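Local coordinates for protein cytolethal distending toxin subunit B (Escherichia coli, PDB 2F1N) that nicks DNA as the endonuclease subunit of a tripartite bacterial toxin, very probably damaging the DNA of intoxicated cells and causing G2/M cell cycle arrest, at residues A[71-76]-A[122-127]; A[129-134]-A[147-152]. All coordinates share one frame; numbering follows the deposited sequence.

Leu123 and Leu133 join the two contacts: Leu123 O lies 2.9 Å from Leu133 N, a probable hydrogen bond between the adjacent antiparallel strands 119-123 and 133-138. The centres of interactions 1 and 2 are about 12 Å apart. Interaction 1 sits at the edge strand of the six-stranded sheet, where a loop from the other sheet of the sandwich meets it. Interaction 2 lies at the ends of the next two strands of the same sheet. The two also pack directly, with Pro125 CB 3.6 Å from Gly130 O. His147 of interaction 2 probably corresponds to an active-site histidine of DNase I, which would put interaction 2 at the catalytic cleft and interaction 1 away from it at the sheet edge.

Interaction 1 of 2, residues A[71-76]-A[122-127]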
# COMPACT_ATOMS: atom_id res chain seq x y z
N PRO A 71 -2.51 -5.29 17.69
CA PRO A 71 -1.20 -5.20 18.36
C PRO A 71 -0.30 -4.26 17.58
O PRO A 71 -0.29 -4.29 16.34
CB PRO A 71 -0.67 -6.66 18.36
CG PRO A 71 -1.84 -7.52 18.04
CD PRO A 71 -2.80 -6.66 17.20
N SER A 72 0.42 -3.40 18.29
CA SER A 72 1.24 -2.40 17.63
C SER A 72 2.36 -1.94 18.55
O SER A 72 2.08 -1.75 19.74
CB SER A 72 0.39 -1.19 17.26
OG SER A 72 1.23 -0.18 16.71
N PRO A 73 3.57 -1.74 18.03
CA PRO A 73 4.71 -1.27 18.86
C PRO A 73 4.65 0.25 19.02
O PRO A 73 5.56 0.97 18.59
CB PRO A 73 5.94 -1.70 18.05
CG PRO A 73 5.48 -1.56 16.57
CD PRO A 73 3.96 -1.92 16.60
N GLY A 74 3.55 0.72 19.61
CA GLY A 74 3.32 2.14 19.82
C GLY A 74 3.07 2.94 18.54
O GLY A 74 3.27 4.15 18.51
N ILE A 75 2.60 2.28 17.48
CA ILE A 75 2.22 3.03 16.28
C ILE A 75 0.71 3.06 16.11
O ILE A 75 0.11 1.98 16.03
CB ILE A 75 2.88 2.42 15.06
CG1 ILE A 75 4.41 2.51 15.17
CG2 ILE A 75 2.35 3.12 13.75
CD1 ILE A 75 5.13 1.48 14.34
N PRO A 76 0.11 4.25 16.05
CA PRO A 76 -1.34 4.41 15.87
C PRO A 76 -1.85 3.65 14.66
O PRO A 76 -1.34 3.84 13.56
CB PRO A 76 -1.49 5.91 15.64
CG PRO A 76 -0.38 6.49 16.46
CD PRO A 76 0.76 5.58 16.25
N VAL A 122 2.04 -4.06 11.82
CA VAL A 122 2.56 -2.73 11.99
C VAL A 122 4.04 -2.88 12.29
O VAL A 122 4.41 -3.40 13.36
CB VAL A 122 1.94 -2.03 13.20
CG1 VAL A 122 2.32 -0.56 13.08
CG2 VAL A 122 0.40 -2.21 13.21
N LEU A 123 4.88 -2.46 11.35
CA LEU A 123 6.33 -2.55 11.50
C LEU A 123 6.92 -1.13 11.68
O LEU A 123 6.46 -0.15 11.08
CB LEU A 123 6.96 -3.30 10.31
CG LEU A 123 6.21 -4.59 9.85
CD1 LEU A 123 6.94 -5.28 8.74
CD2 LEU A 123 5.94 -5.60 10.98
N SER A 124 7.95 -1.05 12.52
CA SER A 124 8.55 0.23 12.89
C SER A 124 9.31 0.86 11.74
O SER A 124 9.79 0.18 10.84
CB SER A 124 9.46 0.00 14.12
OG SER A 124 8.62 -0.44 15.19
N PRO A 125 9.41 2.19 11.76
CA PRO A 125 10.23 2.89 10.78
C PRO A 125 11.64 2.36 10.84
O PRO A 125 12.10 1.98 11.93
CB PRO A 125 10.24 4.35 11.30
CG PRO A 125 8.94 4.47 12.07
CD PRO A 125 8.72 3.11 12.70
N VAL A 126 12.31 2.37 9.71
CA VAL A 126 13.68 1.84 9.63
C VAL A 126 14.73 2.93 9.69
O VAL A 126 15.93 2.64 9.71
CB VAL A 126 13.89 0.99 8.36
CG1 VAL A 126 15.24 0.34 8.39
CG2 VAL A 126 12.78 -0.09 8.28
N ARG A 127 14.28 4.17 9.80
CA ARG A 127 15.19 5.33 9.84
C ARG A 127 14.50 6.45 10.63
O ARG A 127 13.28 6.62 10.55
CB ARG A 127 15.46 5.78 8.39
CG ARG A 127 16.54 6.84 8.19
CD ARG A 127 16.84 7.13 6.74
NE ARG A 127 17.51 5.99 6.10
CZ ARG A 127 18.23 6.07 4.99
NH1 ARG A 127 18.40 7.24 4.37
NH2 ARG A 127 18.80 4.99 4.50
O HOH W 1 7.69 1.94 16.55
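Ile75 packs closely on Val122, the two side chains sliding past each other in opposite directions. Val122 CG1, anti to the backbone N (chi1 -168°), is the atom most closely met: Ile75 CB is 3.6 Å from it, and Ile75 CG2 and CD1 both lie 3.7 Å away. Pro73 adds its ring to the same patch, CD reaching 3.6 Å from Val122 O and also meeting Val122 CB. Ser72 OG passes beside Val122 CG1 and donates a 2.5 Å hydrogen bond to Ile75 O, in the carbonyl plane and on a lone pair; it spans the turn from Ser72 to Ile75, an inverse gamma turn centred on Pro73. The contact joins a loop of one sheet of the DNase I-like sandwich, between strands 64-65 and 78-83, to the edge strand 119-123 of the other. Pro73 CG, 3.6 Å from Ser124 OG, makes the last close touch before the fit slackens toward Pro125, where Ile75 CD1 comes only within 4.3 Å of Pro125 CD. No direct hydrogen bond crosses between the segments; on the surface side a water donates to Pro73 O and hydrogen-bonds Ser124 OG.

Interaction 2 of 2, residues A[129-134]-A[147-152]; sequences GGRPLL and HAIAMR
The guanidinium of Arg131 stacks on the imidazole of His147, their centres 3.9 Å apart and their planes inclined by 29°. NH2 is the atom over the ring: it stands 3.3 Å above the imidazole plane at its centre, while CE1 of His147 in turn lies over one guanidinium face. Backbone oxygens and water gather at the edge of the guanidinium. NE gives the main bond, to His147 O at 2.9 Å and 154°, with the oxygen near the guanidinium plane and the donor tilted out of the carbonyl plane. NH2 makes weak bonds to Ala148 O at 3.1 Å and to His147 O, and it also donates to an in-plane water that is held by Ala150 N. His147 O thus takes one good and one weak bond from the arginine; a second water, accepting from Arg131 N, also lies within hydrogen-bonding distance of it, though its protons may be shared with other acceptors. Two bends in the arginine chain bring the group there, the later one (chi3 67°) placing NE beside the carbonyl. In this DNase I-like fold, His147 ends strand 141-147 and Arg131 precedes the adjacent antiparallel strand 133-138; beyond the last regular strand pairs, waters and the Arg131 side chain bridge the two chains. His147 probably corresponds to the active-site histidine of DNase I, and Asn187, whose ND2 also donates to Ala148 O, lies in the family's Gly-Asp-Phe-Asn motif, so the contact probably borders the active site. A third water accepts from His147 N and donates to Pro132 O. At the far end the tip of Ile149 packs on the backbone of two glycines, CD1 resting 3.6 Å from Gly130 CA and CG1 3.9 Å from Gly129 O.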
# COMPACT_ATOMS: atom_id res chain seq x y z
N GLY A 129 12.87 9.73 11.26
CA GLY A 129 12.07 10.51 10.33
C GLY A 129 11.37 9.73 9.22
O GLY A 129 10.69 10.31 8.38
N GLY A 130 11.54 8.41 9.22
CA GLY A 130 10.85 7.57 8.25
C GLY A 130 9.44 7.24 8.75
O GLY A 130 9.13 7.49 9.92
N ARG A 131 8.62 6.66 7.87
CA ARG A 131 7.27 6.22 8.19
C ARG A 131 7.34 4.73 8.59
O ARG A 131 8.29 4.06 8.23
CB ARG A 131 6.38 6.35 6.94
CG ARG A 131 5.56 7.60 6.91
CD ARG A 131 6.39 8.78 6.69
NE ARG A 131 7.01 8.84 5.34
CZ ARG A 131 7.60 9.95 4.83
NH1 ARG A 131 7.70 11.08 5.56
NH2 ARG A 131 8.10 9.93 3.60
N PRO A 132 6.35 4.25 9.33
CA PRO A 132 6.22 2.81 9.59
C PRO A 132 5.75 2.09 8.35
O PRO A 132 5.47 2.71 7.32
CB PRO A 132 5.12 2.75 10.69
CG PRO A 132 4.23 3.93 10.36
CD PRO A 132 5.20 5.01 9.86
N LEU A 133 5.68 0.75 8.44
CA LEU A 133 5.01 -0.09 7.44
C LEU A 133 3.68 -0.58 7.98
O LEU A 133 3.66 -1.11 9.04
CB LEU A 133 5.90 -1.31 7.12
CG LEU A 133 7.06 -0.87 6.21
CD1 LEU A 133 8.18 -1.92 6.20
CD2 LEU A 133 6.57 -0.58 4.79
N LEU A 134 2.60 -0.39 7.24
CA LEU A 134 1.30 -0.87 7.70
C LEU A 134 0.90 -1.93 6.70
O LEU A 134 0.96 -1.68 5.51
CB LEU A 134 0.30 0.29 7.70
CG LEU A 134 -1.21 -0.01 7.76
CD1 LEU A 134 -1.53 -0.62 9.13
CD2 LEU A 134 -2.02 1.30 7.50
N HIS A 147 5.80 4.49 2.50
CA HIS A 147 6.11 5.82 2.00
C HIS A 147 7.53 6.17 2.43
O HIS A 147 7.76 6.68 3.53
CB HIS A 147 5.12 6.84 2.54
CG HIS A 147 5.36 8.22 1.99
ND1 HIS A 147 4.78 9.33 2.55
CD2 HIS A 147 6.14 8.65 0.96
CE1 HIS A 147 5.18 10.41 1.89
NE2 HIS A 147 6.01 10.03 0.92
N ALA A 148 8.49 5.92 1.54
CA ALA A 148 9.90 6.14 1.84
C ALA A 148 10.18 7.63 1.84
O ALA A 148 9.41 8.37 1.27
CB ALA A 148 10.78 5.41 0.80
N ILE A 149 11.28 8.03 2.48
CA ILE A 149 11.58 9.46 2.65
C ILE A 149 12.02 10.05 1.34
O ILE A 149 12.74 9.40 0.56
CB ILE A 149 12.69 9.63 3.69
CG1 ILE A 149 12.23 9.11 5.06
CG2 ILE A 149 13.11 11.19 3.79
CD1 ILE A 149 13.43 8.83 6.00
N ALA A 150 11.58 11.29 1.06
CA ALA A 150 12.03 11.94 -0.16
C ALA A 150 13.38 12.58 0.16
O ALA A 150 13.49 13.73 0.62
CB ALA A 150 11.00 12.98 -0.65
N MET A 151 14.42 11.80 -0.02
CA MET A 151 15.79 12.27 0.25
C MET A 151 16.69 11.43 -0.61
O MET A 151 16.29 10.38 -1.10
CB MET A 151 16.19 12.07 1.73
CG MET A 151 16.38 10.62 2.16
SD MET A 151 16.56 10.42 3.90
CE MET A 151 18.35 10.93 4.04
N ARG A 152 17.93 11.90 -0.77
CA ARG A 152 18.90 11.06 -1.44
C ARG A 152 19.26 9.88 -0.57
O ARG A 152 19.29 9.99 0.66
CB ARG A 152 20.14 11.87 -1.83
CG ARG A 152 19.85 12.97 -2.87
CD ARG A 152 19.25 12.51 -4.17
NE ARG A 152 18.93 13.65 -5.03
CZ ARG A 152 19.37 13.81 -6.28
NH1 ARG A 152 20.16 12.89 -6.84
NH2 ARG A 152 19.03 14.90 -6.97
O HOH W 2 9.59 5.81 5.35
O HOH W 3 9.38 12.39 2.51
O HOH W 4 6.95 3.56 4.98